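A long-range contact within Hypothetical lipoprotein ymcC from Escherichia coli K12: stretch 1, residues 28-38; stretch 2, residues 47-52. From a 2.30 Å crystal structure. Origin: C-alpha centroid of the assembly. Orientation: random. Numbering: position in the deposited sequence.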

ATOM      1  N   GLN A  28       3.599 -26.064  -6.427  1.00 76.61           N
ATOM      2  CA  GLN A  28       3.382 -25.149  -5.316  1.00 74.72           C
ATOM      3  C   GLN A  28       3.007 -23.752  -5.810  1.00 72.40           C
ATOM      4  O   GLN A  28       2.242 -23.039  -5.158  1.00 71.92           O
ATOM      5  CB  GLN A  28       4.631 -25.094  -4.426  1.00 75.11           C
ATOM      6  CG  GLN A  28       4.567 -26.031  -3.221  1.00 77.27           C
ATOM      7  CD  GLN A  28       4.422 -27.501  -3.599  1.00 78.26           C
ATOM      8  OE1 GLN A  28       5.377 -28.137  -4.049  1.00 78.33           O
ATOM      9  NE2 GLN A  28       3.219 -28.043  -3.420  1.00 77.93           N
ATOM     10  N   ILE A  29       3.542 -23.372  -6.967  1.00 69.67           N
ATOM     11  CA  ILE A  29       3.254 -22.071  -7.562  1.00 67.04           C
ATOM     12  C   ILE A  29       1.756 -21.977  -7.865  1.00 64.32           C
ATOM     13  O   ILE A  29       1.087 -21.035  -7.444  1.00 64.07           O
ATOM     14  CB  ILE A  29       4.052 -21.861  -8.887  1.00 68.19           C
ATOM     15  CG1 ILE A  29       5.561 -21.859  -8.610  1.00 67.60           C
ATOM     16  CG2 ILE A  29       3.633 -20.552  -9.555  1.00 68.04           C
ATOM     17  CD1 ILE A  29       6.028 -20.758  -7.671  1.00 67.64           C
ATOM     18  N   GLN A  30       1.228 -22.957  -8.588  1.00 60.39           N
ATOM     19  CA  GLN A  30      -0.185 -22.953  -8.932  1.00 56.96           C
ATOM     20  C   GLN A  30      -1.055 -23.115  -7.692  1.00 53.07           C
ATOM     21  O   GLN A  30      -2.265 -22.884  -7.737  1.00 52.78           O
ATOM     22  CB  GLN A  30      -0.491 -24.069  -9.928  1.00 59.83           C
ATOM     23  CG  GLN A  30       0.312 -23.985 -11.216  1.00 61.76           C
ATOM     24  CD  GLN A  30       0.025 -25.146 -12.143  1.00 63.73           C
ATOM     25  OE1 GLN A  30       0.165 -26.309 -11.756  1.00 63.66           O
ATOM     26  NE2 GLN A  30      -0.379 -24.840 -13.374  1.00 63.84           N
ATOM     27  N   ALA A  31      -0.431 -23.506  -6.585  1.00 48.50           N
ATOM     28  CA  ALA A  31      -1.157 -23.694  -5.332  1.00 43.40           C
ATOM     29  C   ALA A  31      -1.220 -22.400  -4.508  1.00 40.40           C
ATOM     30  O   ALA A  31      -2.046 -22.279  -3.602  1.00 36.51           O
ATOM     31  CB  ALA A  31      -0.512 -24.818  -4.514  1.00 42.06           C
ATOM     32  N   LEU A  32      -0.345 -21.441  -4.807  1.00 38.16           N
ATOM     33  CA  LEU A  32      -0.375 -20.176  -4.075  1.00 37.33           C
ATOM     34  C   LEU A  32      -1.657 -19.442  -4.464  1.00 36.58           C
ATOM     35  O   LEU A  32      -1.948 -19.250  -5.647  1.00 33.61           O
ATOM     36  CB  LEU A  32       0.858 -19.331  -4.382  1.00 36.56           C
ATOM     37  CG  LEU A  32       2.149 -19.882  -3.758  1.00 37.25           C
ATOM     38  CD1 LEU A  32       3.301 -18.967  -4.099  1.00 37.07           C
ATOM     39  CD2 LEU A  32       2.012 -20.001  -2.248  1.00 35.35           C
ATOM     40  N   PRO A  33      -2.447 -19.036  -3.460  1.00 36.14           N
ATOM     41  CA  PRO A  33      -3.715 -18.331  -3.659  1.00 35.80           C
ATOM     42  C   PRO A  33      -3.597 -16.928  -4.259  1.00 36.59           C
ATOM     43  O   PRO A  33      -4.537 -16.441  -4.891  1.00 39.42           O
ATOM     44  CB  PRO A  33      -4.329 -18.342  -2.263  1.00 33.74           C
ATOM     45  CG  PRO A  33      -3.128 -18.236  -1.381  1.00 36.78           C
ATOM     46  CD  PRO A  33      -2.117 -19.153  -2.028  1.00 35.16           C
ATOM     47  N   TYR A  34      -2.437 -16.301  -4.087  1.00 35.28           N
ATOM     48  CA  TYR A  34      -2.195 -14.956  -4.601  1.00 33.59           C
ATOM     49  C   TYR A  34      -1.195 -14.894  -5.745  1.00 32.43           C
ATOM     50  O   TYR A  34      -0.439 -15.832  -5.980  1.00 32.95           O
ATOM     51  CB  TYR A  34      -1.722 -14.047  -3.463  1.00 35.78           C
ATOM     52  CG  TYR A  34      -0.763 -14.728  -2.519  1.00 37.41           C
ATOM     53  CD1 TYR A  34       0.561 -14.972  -2.884  1.00 36.84           C
ATOM     54  CD2 TYR A  34      -1.197 -15.176  -1.271  1.00 37.39           C
ATOM     55  CE1 TYR A  34       1.424 -15.649  -2.025  1.00 40.00           C
ATOM     56  CE2 TYR A  34      -0.344 -15.849  -0.412  1.00 38.24           C
ATOM     57  CZ  TYR A  34       0.960 -16.085  -0.792  1.00 39.19           C
ATOM     58  OH  TYR A  34       1.796 -16.759   0.068  1.00 46.53           O
ATOM     59  N   SER A  35      -1.206 -13.764  -6.443  1.00 30.23           N
ATOM     60  CA  SER A  35      -0.332 -13.515  -7.576  1.00 28.66           C
ATOM     61  C   SER A  35       1.139 -13.435  -7.190  1.00 26.41           C
ATOM     62  O   SER A  35       1.494 -12.940  -6.123  1.00 26.23           O
ATOM     63  CB  SER A  35      -0.771 -12.228  -8.284  1.00 28.96           C
ATOM     64  OG  SER A  35      -2.104 -12.351  -8.753  1.00 28.07           O
ATOM     65  N   THR A  36       1.996 -13.937  -8.067  1.00 25.86           N
ATOM     66  CA  THR A  36       3.422 -13.927  -7.809  1.00 26.52           C
ATOM     67  C   THR A  36       4.139 -13.622  -9.103  1.00 27.15           C
ATOM     68  O   THR A  36       3.523 -13.598 -10.161  1.00 26.22           O
ATOM     69  CB  THR A  36       3.898 -15.280  -7.221  1.00 27.04           C
ATOM     70  OG1 THR A  36       3.562 -16.348  -8.116  1.00 27.34           O
ATOM     71  CG2 THR A  36       3.223 -15.536  -5.878  1.00 25.94           C
HETATM   72  N   MSE A  37       5.441 -13.397  -9.019  1.00 29.63           N
HETATM   73  CA  MSE A  37       6.220 -13.031 -10.186  1.00 32.29           C
HETATM   74  C   MSE A  37       7.718 -13.404 -10.077  1.00 33.52           C
HETATM   75  O   MSE A  37       8.271 -13.519  -8.978  1.00 32.86           O
HETATM   76  CB  MSE A  37       6.067 -11.518 -10.361  1.00 35.50           C
HETATM   77  CG  MSE A  37       6.954 -10.879 -11.405  1.00 43.10           C
HETATM   78 SE   MSE A  37       7.733  -9.229 -10.729  1.00 54.45          SE
HETATM   79  CE  MSE A  37       6.111  -8.195 -10.529  1.00 48.11           C
ATOM     80  N   TYR A  38       8.362 -13.600 -11.224  1.00 33.94           N
ATOM     81  CA  TYR A  38       9.792 -13.887 -11.264  1.00 35.38           C
ATOM     82  C   TYR A  38      10.433 -12.599 -11.743  1.00 35.20           C
ATOM     83  O   TYR A  38      10.125 -12.117 -12.830  1.00 36.78           O
ATOM     84  CB  TYR A  38      10.118 -15.020 -12.246  1.00 36.35           C
ATOM     85  CG  TYR A  38       9.967 -16.400 -11.645  1.00 38.75           C
ATOM     86  CD1 TYR A  38       9.432 -17.454 -12.388  1.00 40.79           C
ATOM     87  CD2 TYR A  38      10.313 -16.643 -10.317  1.00 38.39           C
ATOM     88  CE1 TYR A  38       9.231 -18.716 -11.817  1.00 41.08           C
ATOM     89  CE2 TYR A  38      10.120 -17.896  -9.741  1.00 41.21           C
ATOM     90  CZ  TYR A  38       9.577 -18.924 -10.495  1.00 39.96           C
ATOM     91  OH  TYR A  38       9.363 -20.147  -9.914  1.00 40.13           O
ATOM     92  N   ILE A  47      14.546 -13.836  -9.039  1.00 41.63           N
ATOM     93  CA  ILE A  47      14.094 -13.854  -7.654  1.00 39.29           C
ATOM     94  C   ILE A  47      12.578 -13.925  -7.634  1.00 37.72           C
ATOM     95  O   ILE A  47      11.909 -13.443  -8.552  1.00 36.34           O
ATOM     96  CB  ILE A  47      14.529 -12.598  -6.864  1.00 40.95           C
ATOM     97  CG1 ILE A  47      13.743 -11.380  -7.336  1.00 41.58           C
ATOM     98  CG2 ILE A  47      16.020 -12.341  -7.067  1.00 43.07           C
ATOM     99  CD1 ILE A  47      13.895 -10.196  -6.441  1.00 43.83           C
ATOM    100  N   PHE A  48      12.046 -14.524  -6.575  1.00 35.57           N
ATOM    101  CA  PHE A  48      10.612 -14.686  -6.400  1.00 34.80           C
ATOM    102  C   PHE A  48      10.025 -13.492  -5.654  1.00 36.11           C
ATOM    103  O   PHE A  48      10.508 -13.124  -4.584  1.00 38.39           O
ATOM    104  CB  PHE A  48      10.333 -15.964  -5.617  1.00 32.86           C
ATOM    105  CG  PHE A  48       8.918 -16.433  -5.715  1.00 32.67           C
ATOM    106  CD1 PHE A  48       8.404 -16.858  -6.934  1.00 34.55           C
ATOM    107  CD2 PHE A  48       8.095 -16.446  -4.600  1.00 32.66           C
ATOM    108  CE1 PHE A  48       7.087 -17.292  -7.043  1.00 33.34           C
ATOM    109  CE2 PHE A  48       6.776 -16.877  -4.695  1.00 33.46           C
ATOM    110  CZ  PHE A  48       6.273 -17.302  -5.922  1.00 32.95           C
ATOM    111  N   VAL A  49       8.978 -12.900  -6.223  1.00 35.53           N
ATOM    112  CA  VAL A  49       8.310 -11.738  -5.638  1.00 33.04           C
ATOM    113  C   VAL A  49       6.808 -12.037  -5.505  1.00 32.17           C
ATOM    114  O   VAL A  49       6.240 -12.747  -6.324  1.00 32.80           O
ATOM    115  CB  VAL A  49       8.539 -10.493  -6.538  1.00 34.92           C
ATOM    116  CG1 VAL A  49       7.808  -9.299  -5.984  1.00 39.09           C
ATOM    117  CG2 VAL A  49      10.025 -10.195  -6.641  1.00 32.19           C
ATOM    118  N   VAL A  50       6.168 -11.505  -4.473  1.00 29.59           N
ATOM    119  CA  VAL A  50       4.753 -11.757  -4.261  1.00 29.24           C
ATOM    120  C   VAL A  50       3.946 -10.451  -4.317  1.00 29.54           C
ATOM    121  O   VAL A  50       4.483  -9.379  -4.037  1.00 30.04           O
ATOM    122  CB  VAL A  50       4.547 -12.464  -2.886  1.00 30.64           C
ATOM    123  CG1 VAL A  50       5.025 -11.569  -1.762  1.00 31.59           C
ATOM    124  CG2 VAL A  50       3.099 -12.824  -2.680  1.00 32.36           C
ATOM    125  N   LEU A  51       2.668 -10.526  -4.696  1.00 28.45           N
ATOM    126  CA  LEU A  51       1.837  -9.323  -4.764  1.00 26.69           C
ATOM    127  C   LEU A  51       1.246  -9.098  -3.400  1.00 26.01           C
ATOM    128  O   LEU A  51       0.356  -9.830  -2.963  1.00 26.45           O
ATOM    129  CB  LEU A  51       0.708  -9.466  -5.799  1.00 25.83           C
ATOM    130  CG  LEU A  51      -0.358  -8.352  -5.880  1.00 23.17           C
ATOM    131  CD1 LEU A  51       0.290  -6.987  -6.145  1.00 19.25           C
ATOM    132  CD2 LEU A  51      -1.339  -8.693  -6.993  1.00 22.56           C
ATOM    133  N   GLY A  52       1.750  -8.076  -2.721  1.00 27.61           N
ATOM    134  CA  GLY A  52       1.267  -7.771  -1.391  1.00 24.30           C
ATOM    135  C   GLY A  52      -0.080  -7.075  -1.383  1.00 23.48           C
ATOM    136  O   GLY A  52      -0.976  -7.482  -0.653  1.00 23.11           O
TER

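Read for its rules, this contact joins a short antiparallel strand pairing to a hydrophobic cluster gathered around one large side chain, Phe-48. Stretch 1 opens in a weakly bonded helix that begins earlier in the chain, where Gln-28, Gln-30 and Ala-31 stay clear of the second stretch. Ile-29 does reach it: its CA-to-CB bond points sideways, but the m,m rotamer carries the end of the chain nearer, placing CD1 3.7 Å from CE1 of Phe-48. Leu-32 points toward the second stretch and sets CD1 3.9 Å from CZ of the same phenylalanine, at the ring edge. Two residues three apart in sequence thus converge on one ring before any strand pairing begins.

Pro-33 makes no contact. Tyr-34 brings the chain back, its ring meeting Val-50 obliquely with CD1 3.3 Å from CG2 of Val-50, a tight apolar approach.

At Ser-35 the backbone takes over. Its carbonyl O accepts a hydrogen bond from N of Leu-51 at 3.0 Å, while its CB lies 3.8 Å from CD2 of Leu-51. The hydroxyl is hydrogen-bonded elsewhere in the structure, so this polar group is satisfied without a partner in the second stretch.

Thr-36 faces Val-50 as a non-hydrogen-bonded pair, and the strands come close here, with 4.4 Å from CA of Thr-36 to CA of Val-50. Its side chain lies on the same sheet face as Val-50 and Phe-48. CB of Thr-36 sits 3.4 Å from CZ of Phe-48, so the phenylalanine reaches diagonally past its direct partner, Tyr-38, to pack against the residue two positions earlier.

Met-37, present as selenomethionine, forms the hydrogen-bonded pair with Val-49. Its N donates to O of Val-49 and its O accepts from N of Val-49, each at 2.9 Å, closing a reciprocal ring that fixes the register. Both side chains turn to the other face of the sheet, where they approach each other only to 4.5 Å, from SE of Met-37 to CB of Val-49.

Tyr-38 returns to the face of Thr-36 and pairs with Phe-48 without backbone hydrogen bonds. The rings meet obliquely, planes at 62° and centroids 5.7 Å apart, with CE2 of Tyr-38 3.4 Å from CD1 of Phe-48. A CA-H...O contact, 3.5 Å from CA of Tyr-38 to O of Ile-47, supplements the pairing.

The design lesson is a division of roles: backbone hydrogen bonds set the alignment, while Phe-48, with the largest covered area of any residue here, ties Ile-29, Leu-32 and the strand residues Thr-36 and Tyr-38 together.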